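Local coordinates for protein greglin (Schistocerca gregaria, PDB 4GI3) that inhibits serine proteases, among them subtilisin, neutrophil and pancreatic elastases, chymotrypsin and cathepsin G, but not pancreatic trypsin, at residues B[32-37]-B[61-66]; B[40-45]-B[72-77]. One frame throughout, in Å; residues are numbered along the deposited sequence.

Overall arrangement
Interactions 1 and 2 share one antiparallel sheet, with strand 32-36 in its middle. Interaction 1 pairs this strand with 61-63. Interaction 2 lays the segment 72-77, near the C-terminus, against strand 41-44 on the other side. The two centres are about 9 Å apart. They are joined through the central strand, where probable hydrogen bonds run from Phe44 N to Val32 O and from Tyr42 N to Val34 O, both 3.0 Å. Each contact also holds one half of a disulfide, Cys33 to Cys69 and Cys53 to Cys76. The other protein chain of the assembly packs on Thr73 and Leu75 of interaction 2. It does not touch the segments of interaction 1.

Interaction 1 of 2, residues B[32-37]-B[61-66]; sequences VCVEDS and YTFVPR
The Phe63 ring meets Val32 CG2 and the carbonyl oxygen of Cys33 at its edge, both near the ring plane. Val32 CG2 is 3.7 Å from Phe63 CE2. Val34 CG1 approaches the same ring obliquely, 3.6 Å from Phe63 CD2. Val34 CG1 also approaches the Tyr61 ring obliquely, 3.8 Å from Tyr61 CD1. This methyl is thus shared between the two aromatic rings. It lies anti to its own carbonyl carbon (chi1 -58°). Val34, Tyr61 and Phe63 all leave the same face of the sheet, and helix 47-57 lies there: Val34 and Tyr61 touch Val50, and Phe63 touches Glu47.

Glu35 and Thr62 point to the other face. Glu35 CB packs against Thr62 CG2 and, 3.9 Å away, against Val64 CG1. The side chains of Glu35 and Val64 cross at about a right angle. Nearby, Cys33 SG touches Val64 CG2 at 3.6 Å. This sulfur is fixed by its disulfide to Cys69.

The backbones are antiparallel. Glu35 and Thr62 form a hydrogen-bonded pair, with Glu35 N 2.9 Å from Thr62 O and Thr62 N bonding Glu35 O in return. Val34 and Phe63 form a non-hydrogen-bonded pair. Val64 N bonds Cys33 O over 3.2 Å, from above the carbonyl plane. Water 1 accepts from Cys33 N and donates to Val64 O, bridging the two segments there.

The chemistry implies a mixed join. Backbone bonds and one water satisfy polar groups between the two segments. Apolar packing occurs on the helix-facing side and also around Glu35, Val64 and Cys33. The disulfide ties the central strand to the segment beyond Arg66.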
ATOM      1  N   VAL B  32       5.603  15.850   9.028  1.00 20.10           N
ATOM      2  CA  VAL B  32       6.131  16.398  10.275  1.00 19.41           C
ATOM      3  C   VAL B  32       7.311  17.325   9.984  1.00 25.00           C
ATOM      4  O   VAL B  32       8.187  17.014   9.166  1.00 23.86           O
ATOM      5  CB  VAL B  32       6.515  15.259  11.250  1.00 22.25           C
ATOM      6  CG1 VAL B  32       5.278  14.483  11.700  1.00 21.97           C
ATOM      7  CG2 VAL B  32       7.539  14.310  10.636  1.00 22.20           C
ATOM      8  N   CYS B  33       7.347  18.442  10.694  1.00 24.63           N
ATOM      9  CA  CYS B  33       8.392  19.441  10.530  1.00 26.10           C
ATOM     10  C   CYS B  33       9.476  19.279  11.591  1.00 26.35           C
ATOM     11  O   CYS B  33       9.152  19.134  12.775  1.00 24.88           O
ATOM     12  CB  CYS B  33       7.769  20.831  10.565  1.00 28.85           C
ATOM     13  SG  CYS B  33       8.936  22.171  10.241  1.00 34.39           S
ATOM     14  N   VAL B  34      10.755  19.247  11.165  1.00 23.38           N
ATOM     15  CA  VAL B  34      11.910  19.111  12.058  1.00 23.60           C
ATOM     16  C   VAL B  34      12.916  20.235  11.812  1.00 31.65           C
ATOM     17  O   VAL B  34      12.977  20.793  10.706  1.00 30.99           O
ATOM     18  CB  VAL B  34      12.623  17.723  12.049  1.00 27.48           C
ATOM     19  CG1 VAL B  34      11.673  16.582  12.412  1.00 27.27           C
ATOM     20  CG2 VAL B  34      13.344  17.449  10.728  1.00 27.57           C
ATOM     21  N   GLU B  35      13.721  20.536  12.843  1.00 29.50           N
ATOM     22  CA  GLU B  35      14.810  21.501  12.776  1.00 28.76           C
ATOM     23  C   GLU B  35      16.080  20.719  12.975  1.00 31.94           C
ATOM     24  O   GLU B  35      16.204  19.993  13.953  1.00 31.11           O
ATOM     25  CB  GLU B  35      14.673  22.606  13.830  1.00 29.82           C
ATOM     26  CG  GLU B  35      15.696  23.722  13.639  1.00 35.96           C
ATOM     27  CD  GLU B  35      15.627  24.893  14.603  1.00 54.37           C
ATOM     28  OE1 GLU B  35      14.641  25.000  15.368  1.00 31.29           O
ATOM     29  OE2 GLU B  35      16.566  25.721  14.576  1.00 53.94           O
ATOM     30  N   ASP B  36      17.002  20.845  12.014  1.00 29.06           N
ATOM     31  CA  ASP B  36      18.301  20.195  11.997  1.00 30.96           C
ATOM     32  C   ASP B  36      19.278  20.968  12.926  1.00 36.73           C
ATOM     33  O   ASP B  36      18.951  22.066  13.405  1.00 35.35           O
ATOM     34  CB  ASP B  36      18.812  20.171  10.526  1.00 33.95           C
ATOM     35  CG  ASP B  36      20.116  19.434  10.222  1.00 49.82           C
ATOM     36  OD1 ASP B  36      20.624  18.706  11.121  1.00 52.22           O
ATOM     37  OD2 ASP B  36      20.618  19.560   9.077  1.00 51.55           O
ATOM     38  N   SER B  37      20.461  20.374  13.175  1.00 36.07           N
ATOM     39  CA  SER B  37      21.562  20.928  13.964  1.00 37.77           C
ATOM     40  C   SER B  37      22.095  22.235  13.326  1.00 43.42           C
ATOM     41  O   SER B  37      22.556  23.123  14.042  1.00 44.14           O
ATOM     42  CB  SER B  37      22.683  19.901  14.076  1.00 43.43           C
ATOM     43  OG  SER B  37      23.848  20.447  14.674  1.00 60.36           O
ATOM     44  N   TYR B  61      17.932  16.125  14.983  1.00 25.33           N
ATOM     45  CA  TYR B  61      16.743  16.939  14.758  1.00 23.14           C
ATOM     46  C   TYR B  61      15.892  17.131  16.036  1.00 22.89           C
ATOM     47  O   TYR B  61      16.045  16.422  17.024  1.00 21.70           O
ATOM     48  CB  TYR B  61      15.877  16.274  13.653  1.00 24.13           C
ATOM     49  CG  TYR B  61      15.272  14.964  14.116  1.00 25.32           C
ATOM     50  CD1 TYR B  61      14.059  14.937  14.806  1.00 27.44           C
ATOM     51  CD2 TYR B  61      15.980  13.767  13.998  1.00 25.53           C
ATOM     52  CE1 TYR B  61      13.546  13.749  15.323  1.00 27.14           C
ATOM     53  CE2 TYR B  61      15.479  12.575  14.521  1.00 26.31           C
ATOM     54  CZ  TYR B  61      14.253  12.569  15.167  1.00 32.05           C
ATOM     55  OH  TYR B  61      13.746  11.401  15.680  1.00 32.68           O
ATOM     56  N   THR B  62      14.960  18.040  15.953  1.00 19.52           N
ATOM     57  CA  THR B  62      13.948  18.298  16.963  1.00 18.95           C
ATOM     58  C   THR B  62      12.671  18.649  16.242  1.00 23.90           C
ATOM     59  O   THR B  62      12.718  19.411  15.270  1.00 24.19           O
ATOM     60  CB  THR B  62      14.411  19.371  18.007  1.00 20.97           C
ATOM     61  OG1 THR B  62      13.393  19.502  18.990  1.00 15.67           O
ATOM     62  CG2 THR B  62      14.661  20.752  17.384  1.00 19.60           C
ATOM     63  N   PHE B  63      11.522  18.108  16.705  1.00 19.14           N
ATOM     64  CA  PHE B  63      10.229  18.471  16.122  1.00 18.65           C
ATOM     65  C   PHE B  63       9.902  19.906  16.512  1.00 23.42           C
ATOM     66  O   PHE B  63      10.229  20.350  17.618  1.00 21.26           O
ATOM     67  CB  PHE B  63       9.095  17.547  16.602  1.00 20.11           C
ATOM     68  CG  PHE B  63       9.129  16.182  15.963  1.00 21.87           C
ATOM     69  CD1 PHE B  63       9.413  15.054  16.715  1.00 24.12           C
ATOM     70  CD2 PHE B  63       8.845  16.020  14.610  1.00 25.38           C
ATOM     71  CE1 PHE B  63       9.448  13.786  16.126  1.00 25.55           C
ATOM     72  CE2 PHE B  63       8.901  14.754  14.017  1.00 28.09           C
ATOM     73  CZ  PHE B  63       9.232  13.649  14.776  1.00 25.57           C
ATOM     74  N   VAL B  64       9.275  20.624  15.589  1.00 22.18           N
ATOM     75  CA  VAL B  64       8.858  22.022  15.719  1.00 23.41           C
ATOM     76  C   VAL B  64       7.470  22.165  15.070  1.00 29.89           C
ATOM     77  O   VAL B  64       7.104  21.275  14.285  1.00 29.40           O
ATOM     78  CB  VAL B  64       9.913  22.992  15.077  1.00 27.72           C
ATOM     79  CG1 VAL B  64      11.274  22.895  15.763  1.00 27.62           C
ATOM     80  CG2 VAL B  64      10.051  22.784  13.566  1.00 27.13           C
ATOM     81  N   PRO B  65       6.672  23.237  15.346  1.00 28.86           N
ATOM     82  CA  PRO B  65       5.373  23.370  14.666  1.00 29.28           C
ATOM     83  C   PRO B  65       5.545  23.427  13.139  1.00 32.04           C
ATOM     84  O   PRO B  65       6.581  23.878  12.634  1.00 29.41           O
ATOM     85  CB  PRO B  65       4.807  24.687  15.227  1.00 31.56           C
ATOM     86  CG  PRO B  65       5.528  24.894  16.520  1.00 36.14           C
ATOM     87  CD  PRO B  65       6.909  24.381  16.259  1.00 31.25           C
ATOM     88  N   ARG B  66       4.556  22.888  12.420  1.00 32.21           N
ATOM     89  CA  ARG B  66       4.508  22.784  10.958  1.00 33.04           C
ATOM     90  C   ARG B  66       4.839  24.111  10.228  1.00 37.19           C
ATOM     91  O   ARG B  66       5.556  24.092   9.228  1.00 36.39           O
ATOM     92  CB  ARG B  66       3.128  22.271  10.541  1.00 34.22           C
ATOM     93  CG  ARG B  66       3.076  21.679   9.143  1.00 51.77           C
ATOM     94  CD  ARG B  66       1.631  21.559   8.722  1.00 71.07           C
ATOM     95  NE  ARG B  66       1.461  20.847   7.456  1.00 83.15           N
ATOM     96  CZ  ARG B  66       1.279  19.535   7.347  1.00 97.47           C
ATOM     97  NH1 ARG B  66       1.286  18.764   8.428  1.00 85.42           N
ATOM     98  NH2 ARG B  66       1.097  18.983   6.157  1.00 85.28           N
TER
HETATM   99  O   HOH W   1       6.376  18.682  13.589  1.00 26.84           O

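Interaction 2 of 2, residues B[40-45]-B[72-77]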
ATOM      1  N   ASP B  40      18.223  24.437   9.978  1.00 42.74           N
ATOM      2  CA  ASP B  40      17.413  24.372   8.749  1.00 42.08           C
ATOM      3  C   ASP B  40      16.153  23.527   9.014  1.00 43.86           C
ATOM      4  O   ASP B  40      16.220  22.562   9.781  1.00 43.50           O
ATOM      5  CB  ASP B  40      18.226  23.756   7.590  1.00 44.08           C
ATOM      6  CG  ASP B  40      19.490  24.518   7.218  1.00 52.64           C
ATOM      7  OD1 ASP B  40      19.400  25.749   6.993  1.00 52.37           O
ATOM      8  OD2 ASP B  40      20.562  23.878   7.127  1.00 57.26           O
ATOM      9  N   PHE B  41      15.022  23.884   8.374  1.00 39.03           N
ATOM     10  CA  PHE B  41      13.740  23.194   8.540  1.00 38.43           C
ATOM     11  C   PHE B  41      13.393  22.257   7.379  1.00 41.30           C
ATOM     12  O   PHE B  41      13.382  22.683   6.223  1.00 40.81           O
ATOM     13  CB  PHE B  41      12.604  24.186   8.805  1.00 40.43           C
ATOM     14  CG  PHE B  41      12.845  25.072  10.004  1.00 42.73           C
ATOM     15  CD1 PHE B  41      13.315  26.372   9.845  1.00 46.53           C
ATOM     16  CD2 PHE B  41      12.627  24.601  11.293  1.00 44.68           C
ATOM     17  CE1 PHE B  41      13.554  27.189  10.956  1.00 47.34           C
ATOM     18  CE2 PHE B  41      12.842  25.425  12.401  1.00 47.71           C
ATOM     19  CZ  PHE B  41      13.315  26.711  12.227  1.00 46.05           C
ATOM     20  N   TYR B  42      13.102  20.982   7.699  1.00 36.03           N
ATOM     21  CA  TYR B  42      12.766  19.941   6.721  1.00 34.90           C
ATOM     22  C   TYR B  42      11.435  19.288   7.039  1.00 36.12           C
ATOM     23  O   TYR B  42      11.229  18.852   8.174  1.00 35.31           O
ATOM     24  CB  TYR B  42      13.873  18.869   6.679  1.00 36.67           C
ATOM     25  CG  TYR B  42      15.227  19.404   6.263  1.00 39.92           C
ATOM     26  CD1 TYR B  42      16.193  19.727   7.211  1.00 42.18           C
ATOM     27  CD2 TYR B  42      15.539  19.599   4.920  1.00 41.11           C
ATOM     28  CE1 TYR B  42      17.440  20.224   6.837  1.00 43.16           C
ATOM     29  CE2 TYR B  42      16.777  20.117   4.532  1.00 42.40           C
ATOM     30  CZ  TYR B  42      17.725  20.429   5.495  1.00 52.28           C
ATOM     31  OH  TYR B  42      18.955  20.925   5.119  1.00 54.10           O
ATOM     32  N   LEU B  43      10.518  19.241   6.051  1.00 31.02           N
ATOM     33  CA  LEU B  43       9.221  18.569   6.194  1.00 28.86           C
ATOM     34  C   LEU B  43       9.393  17.136   5.666  1.00 29.88           C
ATOM     35  O   LEU B  43       9.702  16.941   4.492  1.00 29.39           O
ATOM     36  CB  LEU B  43       8.104  19.321   5.442  1.00 28.50           C
ATOM     37  CG  LEU B  43       6.657  18.877   5.720  1.00 32.60           C
ATOM     38  CD1 LEU B  43       6.167  19.361   7.077  1.00 31.95           C
ATOM     39  CD2 LEU B  43       5.710  19.393   4.651  1.00 34.09           C
ATOM     40  N   PHE B  44       9.303  16.145   6.553  1.00 22.10           N
ATOM     41  CA  PHE B  44       9.448  14.742   6.171  1.00 20.94           C
ATOM     42  C   PHE B  44       8.056  14.149   5.952  1.00 23.22           C
ATOM     43  O   PHE B  44       7.098  14.624   6.546  1.00 22.14           O
ATOM     44  CB  PHE B  44      10.213  13.962   7.251  1.00 22.55           C
ATOM     45  CG  PHE B  44      11.717  14.080   7.214  1.00 24.10           C
ATOM     46  CD1 PHE B  44      12.360  15.183   7.769  1.00 27.03           C
ATOM     47  CD2 PHE B  44      12.495  13.080   6.642  1.00 26.49           C
ATOM     48  CE1 PHE B  44      13.755  15.285   7.745  1.00 27.04           C
ATOM     49  CE2 PHE B  44      13.890  13.176   6.635  1.00 29.06           C
ATOM     50  CZ  PHE B  44      14.511  14.276   7.196  1.00 26.85           C
ATOM     51  N   VAL B  45       7.929  13.131   5.075  1.00 19.49           N
ATOM     52  CA  VAL B  45       6.622  12.527   4.784  1.00 19.15           C
ATOM     53  C   VAL B  45       5.903  11.925   6.014  1.00 19.62           C
ATOM     54  O   VAL B  45       4.680  11.908   6.044  1.00 19.04           O
ATOM     55  CB  VAL B  45       6.660  11.568   3.574  1.00 22.94           C
ATOM     56  CG1 VAL B  45       6.956  12.346   2.290  1.00 22.70           C
ATOM     57  CG2 VAL B  45       7.695  10.481   3.780  1.00 22.55           C
ATOM     58  N   THR B  72       6.098  21.811   1.099  1.00 38.67           N
ATOM     59  CA  THR B  72       6.579  20.629   0.379  1.00 38.10           C
ATOM     60  C   THR B  72       7.574  19.824   1.220  1.00 40.15           C
ATOM     61  O   THR B  72       8.257  20.376   2.090  1.00 39.76           O
ATOM     62  CB  THR B  72       7.204  21.013  -0.984  1.00 46.51           C
ATOM     63  OG1 THR B  72       8.267  21.947  -0.783  1.00 39.73           O
ATOM     64  CG2 THR B  72       6.183  21.556  -1.975  1.00 47.88           C
ATOM     65  N   THR B  73       7.687  18.530   0.907  1.00 33.68           N
ATOM     66  CA  THR B  73       8.541  17.598   1.620  1.00 32.99           C
ATOM     67  C   THR B  73       9.965  17.518   1.087  1.00 37.56           C
ATOM     68  O   THR B  73      10.210  17.749  -0.101  1.00 37.53           O
ATOM     69  CB  THR B  73       7.850  16.221   1.794  1.00 37.19           C
ATOM     70  OG1 THR B  73       7.749  15.570   0.527  1.00 38.13           O
ATOM     71  CG2 THR B  73       6.475  16.323   2.460  1.00 32.25           C
ATOM     72  N   SER B  74      10.902  17.169   1.965  1.00 33.41           N
ATOM     73  CA  SER B  74      12.305  17.019   1.613  1.00 34.13           C
ATOM     74  C   SER B  74      12.786  15.636   2.001  1.00 40.77           C
ATOM     75  O   SER B  74      12.213  15.004   2.893  1.00 40.82           O
ATOM     76  CB  SER B  74      13.149  18.089   2.307  1.00 37.60           C
ATOM     77  OG  SER B  74      12.608  19.387   2.111  1.00 43.09           O
ATOM     78  N   LEU B  75      13.829  15.157   1.329  1.00 39.65           N
ATOM     79  CA  LEU B  75      14.417  13.859   1.630  1.00 41.02           C
ATOM     80  C   LEU B  75      15.541  14.063   2.635  1.00 45.70           C
ATOM     81  O   LEU B  75      15.925  15.209   2.893  1.00 44.95           O
ATOM     82  CB  LEU B  75      14.917  13.155   0.347  1.00 41.59           C
ATOM     83  CG  LEU B  75      13.853  12.801  -0.703  1.00 46.52           C
ATOM     84  CD1 LEU B  75      14.494  12.517  -2.047  1.00 46.51           C
ATOM     85  CD2 LEU B  75      12.977  11.621  -0.254  1.00 48.98           C
ATOM     86  N   CYS B  76      16.037  12.966   3.232  1.00 43.30           N
ATOM     87  CA  CYS B  76      17.110  12.988   4.224  1.00 43.88           C
ATOM     88  C   CYS B  76      18.354  13.763   3.708  1.00 50.09           C
ATOM     89  O   CYS B  76      18.976  13.335   2.726  1.00 48.87           O
ATOM     90  CB  CYS B  76      17.463  11.571   4.666  1.00 44.06           C
ATOM     91  SG  CYS B  76      18.826  11.479   5.855  1.00 48.16           S
ATOM     92  N   PRO B  77      18.696  14.928   4.322  1.00 48.27           N
ATOM     93  CA  PRO B  77      19.869  15.678   3.854  1.00 50.54           C
ATOM     94  C   PRO B  77      21.157  15.160   4.483  1.00 81.13           C
ATOM     95  O   PRO B  77      22.237  15.456   3.992  1.00 54.96           O
ATOM     96  CB  PRO B  77      19.555  17.118   4.270  1.00 51.91           C
ATOM     97  CG  PRO B  77      18.624  16.992   5.439  1.00 55.93           C
ATOM     98  CD  PRO B  77      18.067  15.591   5.485  1.00 50.93           C
TER
HETATM   99  O   HOH W   2      10.615  20.677   3.417  1.00 34.25           O
HETATM  100  O   HOH W   3      10.663  12.808   3.462  1.00 25.99           O
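Leu43 and Ser74 carry the one direct hydrogen bond between these segments. Ser74 N donates to Leu43 O over 2.8 Å, close to the line of the carbonyl bond and with an N-H...O angle of 164°. Thr73 CA makes a CA-H...O contact with the same oxygen.

Two waters add indirect links. Water 2 accepts from Leu43 N, donates to Thr72 O, and is also hydrogen-bonded to Ser74 OG. Water 3 accepts from Val45 N and donates to Ser74 O.

The aromatic contacts involve Ser74, Cys76 and Pro77. Pro77 CG sits over one face of the Tyr42 ring, 3.6 Å from the ring centroid and 15° off its normal, a CH-pi contact. Ser74 CB lies in plane at the ring edge, 3.8 Å from Tyr42 CD2. An alanine at Tyr42 would probably leave Pro77 CG without its aromatic face and open a gap beside Ser74 CB. Phe44 CZ and Pro77 CD meet loosely, tip to tip. Cys76 CA lies oblique to the Phe44 ring, 4.0 Å from Phe44 CE2, and Ser74 O lies over one ring face.

Side-chain packing adds to this. Leu43 CG is anti to its backbone N (chi1 -169°), and Leu43 CD2 reaches Thr73 CG2 at 3.8 Å. Val45 CG1 lies beside Thr73 OG1 and CB, the side chains crossing at about a right angle.

Phe44 also touches Val50 and Cys53 of helix 47-57, and Cys53 forms a disulfide with Cys76. A small antiparallel sheet, one helix and several disulfides are consistent with a Kazal-type inhibitor fold, here with segment 72-77 crossing against the outer strand 41-44.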